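Local structure of RNA-directed RNA polymerase (Infectious pancreatic necrosis virus, 3ZED) at residues Asn389-Gln394 with Trp398-Leu403. The protein probably copies the viral RNA genome as an RNA-dependent RNA polymerase, and is probably found both free and covalently attached to the genomic RNA. Residues are numbered along the deposited sequence; the frame is centred on the assembly and turned at random.
Sequences NIYILQ and WYSIDL
I390 pairs with I401, and I392 with Y399, as the hydrogen-bonded pairs of an antiparallel β-hairpin. Each pair closes a two-bond ring; I390 N lies 2.7 Å from I401 O. In the second ring, I392 N lies 2.9 Å from Y399 O. Y399 O also receives a CA-H...O contact from Y391 CA at 3.3 Å.

A side-chain bond extends this ladder at the non-hydrogen-bonded pair N389–D402: ND2 of N389 reaches OD1 of D402 at 2.9 Å. The acceptor lies in the plane of the amide, yet the donor comes from above the carboxylate, 58° out of its plane.

Aromatic packing marks the same face. The Y391 and W398 rings are nearly parallel, 22° apart, but slid so far that they barely overlap; the closest contact is CD1 of Y391 to CZ2 of W398 at 3.5 Å, with CB of Y391 also near CZ2 and CH2. W398 reaches Y391 diagonally because its CG stands anti to the backbone N (chi1 176°). Beyond the segments, W398 NE1 bonds to L558 O and Y391 OH to L561 N.

Aliphatic contacts occupy the other face, where CD1 of I392 meets CD1 of I401 at 3.7 Å and CD1 of I390 lies 4.3 Å from CD2 of L403. Helix 476-493 packs there against I390, I392 and L403, while strands 382-386 and 515-521 flank the hairpin, completing a four-stranded antiparallel sheet in the polymerase palm.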
ATOM      1  N   ASN B 389      -4.141   9.055   4.004  1.00 36.78           N
ATOM      2  CA  ASN B 389      -4.323  10.449   3.589  1.00 36.15           C
ATOM      3  C   ASN B 389      -5.786  10.883   3.671  1.00 40.62           C
ATOM      4  O   ASN B 389      -6.669  10.249   3.075  1.00 40.30           O
ATOM      5  CB  ASN B 389      -3.822  10.688   2.144  1.00 36.42           C
ATOM      6  CG  ASN B 389      -2.413  10.219   1.842  1.00 51.69           C
ATOM      7  OD1 ASN B 389      -2.204   9.317   1.045  1.00 49.19           O
ATOM      8  ND2 ASN B 389      -1.413  10.804   2.473  1.00 37.37           N
ATOM      9  N   ILE B 390      -6.033  11.999   4.358  1.00 36.16           N
ATOM     10  CA  ILE B 390      -7.367  12.605   4.454  1.00 35.85           C
ATOM     11  C   ILE B 390      -7.285  13.995   3.843  1.00 38.57           C
ATOM     12  O   ILE B 390      -6.322  14.725   4.091  1.00 36.17           O
ATOM     13  CB  ILE B 390      -7.914  12.660   5.909  1.00 39.10           C
ATOM     14  CG1 ILE B 390      -8.032  11.260   6.521  1.00 39.69           C
ATOM     15  CG2 ILE B 390      -9.240  13.444   6.020  1.00 38.77           C
ATOM     16  CD1 ILE B 390      -7.999  11.250   8.104  1.00 40.67           C
ATOM     17  N   TYR B 391      -8.294  14.356   3.040  1.00 35.36           N
ATOM     18  CA  TYR B 391      -8.415  15.689   2.461  1.00 34.04           C
ATOM     19  C   TYR B 391      -9.738  16.247   2.889  1.00 39.19           C
ATOM     20  O   TYR B 391     -10.755  15.576   2.717  1.00 38.81           O
ATOM     21  CB  TYR B 391      -8.285  15.656   0.928  1.00 33.88           C
ATOM     22  CG  TYR B 391      -6.953  15.090   0.491  1.00 34.19           C
ATOM     23  CD1 TYR B 391      -5.804  15.885   0.477  1.00 34.63           C
ATOM     24  CD2 TYR B 391      -6.819  13.739   0.170  1.00 33.20           C
ATOM     25  CE1 TYR B 391      -4.568  15.357   0.113  1.00 34.55           C
ATOM     26  CE2 TYR B 391      -5.587  13.206  -0.211  1.00 33.33           C
ATOM     27  CZ  TYR B 391      -4.465  14.017  -0.227  1.00 38.19           C
ATOM     28  OH  TYR B 391      -3.257  13.489  -0.587  1.00 40.25           O
ATOM     29  N   ILE B 392      -9.724  17.449   3.495  1.00 37.03           N
ATOM     30  CA  ILE B 392     -10.927  18.130   3.951  1.00 37.75           C
ATOM     31  C   ILE B 392     -11.011  19.525   3.334  1.00 44.60           C
ATOM     32  O   ILE B 392     -10.070  20.321   3.412  1.00 45.38           O
ATOM     33  CB  ILE B 392     -11.037  18.174   5.509  1.00 40.41           C
ATOM     34  CG1 ILE B 392     -11.381  16.786   6.078  1.00 39.96           C
ATOM     35  CG2 ILE B 392     -12.058  19.238   5.998  1.00 41.57           C
ATOM     36  CD1 ILE B 392     -11.131  16.616   7.576  1.00 34.74           C
ATOM     37  N   LEU B 393     -12.174  19.813   2.754  1.00 42.89           N
ATOM     38  CA  LEU B 393     -12.533  21.124   2.236  1.00 43.03           C
ATOM     39  C   LEU B 393     -13.616  21.683   3.159  1.00 46.23           C
ATOM     40  O   LEU B 393     -14.723  21.158   3.184  1.00 45.21           O
ATOM     41  CB  LEU B 393     -13.027  21.023   0.775  1.00 43.34           C
ATOM     42  CG  LEU B 393     -13.232  22.327  -0.040  1.00 48.45           C
ATOM     43  CD1 LEU B 393     -13.531  22.002  -1.480  1.00 47.12           C
ATOM     44  CD2 LEU B 393     -14.417  23.151   0.461  1.00 53.66           C
ATOM     45  N   GLN B 394     -13.284  22.710   3.943  1.00 44.40           N
ATOM     46  CA  GLN B 394     -14.230  23.423   4.803  1.00 45.89           C
ATOM     47  C   GLN B 394     -13.715  24.829   5.064  1.00 50.68           C
ATOM     48  O   GLN B 394     -12.497  25.040   5.049  1.00 50.13           O
ATOM     49  CB  GLN B 394     -14.550  22.674   6.113  1.00 47.46           C
ATOM     50  CG  GLN B 394     -13.525  22.755   7.236  1.00 56.28           C
ATOM     51  CD  GLN B 394     -14.023  21.983   8.425  1.00 67.04           C
ATOM     52  OE1 GLN B 394     -13.758  20.796   8.557  1.00 60.88           O
ATOM     53  NE2 GLN B 394     -14.792  22.623   9.297  1.00 53.18           N
ATOM     54  N   TRP B 398      -8.560  24.273   2.039  1.00 40.48           N
ATOM     55  CA  TRP B 398      -8.203  22.898   1.695  1.00 38.37           C
ATOM     56  C   TRP B 398      -7.178  22.397   2.719  1.00 40.46           C
ATOM     57  O   TRP B 398      -6.131  23.037   2.932  1.00 39.48           O
ATOM     58  CB  TRP B 398      -7.647  22.818   0.257  1.00 35.23           C
ATOM     59  CG  TRP B 398      -7.163  21.453  -0.143  1.00 34.63           C
ATOM     60  CD1 TRP B 398      -5.881  20.991  -0.088  1.00 36.51           C
ATOM     61  CD2 TRP B 398      -7.957  20.377  -0.692  1.00 34.17           C
ATOM     62  NE1 TRP B 398      -5.821  19.704  -0.587  1.00 36.27           N
ATOM     63  CE2 TRP B 398      -7.077  19.310  -0.979  1.00 37.47           C
ATOM     64  CE3 TRP B 398      -9.317  20.231  -1.006  1.00 36.05           C
ATOM     65  CZ2 TRP B 398      -7.511  18.114  -1.569  1.00 36.65           C
ATOM     66  CZ3 TRP B 398      -9.757  19.027  -1.554  1.00 37.75           C
ATOM     67  CH2 TRP B 398      -8.861  17.990  -1.837  1.00 37.41           C
ATOM     68  N   TYR B 399      -7.505  21.279   3.378  1.00 36.00           N
ATOM     69  CA  TYR B 399      -6.626  20.676   4.373  1.00 36.94           C
ATOM     70  C   TYR B 399      -6.174  19.297   3.953  1.00 41.14           C
ATOM     71  O   TYR B 399      -6.982  18.466   3.559  1.00 41.97           O
ATOM     72  CB  TYR B 399      -7.296  20.577   5.754  1.00 39.15           C
ATOM     73  CG  TYR B 399      -7.770  21.902   6.304  1.00 40.92           C
ATOM     74  CD1 TYR B 399      -6.926  22.705   7.068  1.00 42.46           C
ATOM     75  CD2 TYR B 399      -9.074  22.341   6.086  1.00 42.62           C
ATOM     76  CE1 TYR B 399      -7.367  23.919   7.596  1.00 46.39           C
ATOM     77  CE2 TYR B 399      -9.526  23.550   6.610  1.00 44.95           C
ATOM     78  CZ  TYR B 399      -8.670  24.337   7.367  1.00 53.41           C
ATOM     79  OH  TYR B 399      -9.108  25.546   7.862  1.00 53.84           O
ATOM     80  N   SER B 400      -4.886  19.066   4.056  1.00 37.99           N
ATOM     81  CA  SER B 400      -4.289  17.767   3.836  1.00 38.25           C
ATOM     82  C   SER B 400      -3.886  17.243   5.199  1.00 42.40           C
ATOM     83  O   SER B 400      -3.080  17.881   5.882  1.00 42.68           O
ATOM     84  CB  SER B 400      -3.099  17.872   2.891  1.00 41.71           C
ATOM     85  OG  SER B 400      -2.522  16.595   2.692  1.00 45.41           O
ATOM     86  N   ILE B 401      -4.535  16.153   5.639  1.00 37.66           N
ATOM     87  CA  ILE B 401      -4.291  15.539   6.939  1.00 38.04           C
ATOM     88  C   ILE B 401      -3.734  14.142   6.709  1.00 43.06           C
ATOM     89  O   ILE B 401      -4.336  13.349   5.982  1.00 42.25           O
ATOM     90  CB  ILE B 401      -5.582  15.526   7.837  1.00 41.96           C
ATOM     91  CG1 ILE B 401      -6.123  16.947   8.076  1.00 42.36           C
ATOM     92  CG2 ILE B 401      -5.363  14.789   9.176  1.00 41.74           C
ATOM     93  CD1 ILE B 401      -7.450  17.144   7.540  1.00 47.05           C
ATOM     94  N   ASP B 402      -2.583  13.844   7.318  1.00 39.65           N
ATOM     95  CA  ASP B 402      -1.989  12.517   7.206  1.00 38.63           C
ATOM     96  C   ASP B 402      -1.921  11.876   8.544  1.00 40.83           C
ATOM     97  O   ASP B 402      -1.552  12.543   9.518  1.00 40.65           O
ATOM     98  CB  ASP B 402      -0.571  12.572   6.622  1.00 39.79           C
ATOM     99  CG  ASP B 402      -0.485  12.908   5.146  1.00 50.32           C
ATOM    100  OD1 ASP B 402      -1.539  12.912   4.471  1.00 47.35           O
ATOM    101  OD2 ASP B 402       0.633  13.162   4.666  1.00 61.39           O
ATOM    102  N   LEU B 403      -2.175  10.572   8.595  1.00 34.21           N
ATOM    103  CA  LEU B 403      -1.980   9.832   9.834  1.00 34.07           C
ATOM    104  C   LEU B 403      -0.505   9.893  10.152  1.00 38.61           C
ATOM    105  O   LEU B 403       0.322   9.917   9.232  1.00 36.40           O
ATOM    106  CB  LEU B 403      -2.464   8.373   9.726  1.00 33.57           C
ATOM    107  CG  LEU B 403      -3.919   8.136   9.281  1.00 35.54           C
ATOM    108  CD1 LEU B 403      -4.255   6.661   9.344  1.00 35.84           C
ATOM    109  CD2 LEU B 403      -4.919   8.997  10.075  1.00 33.40           C
TER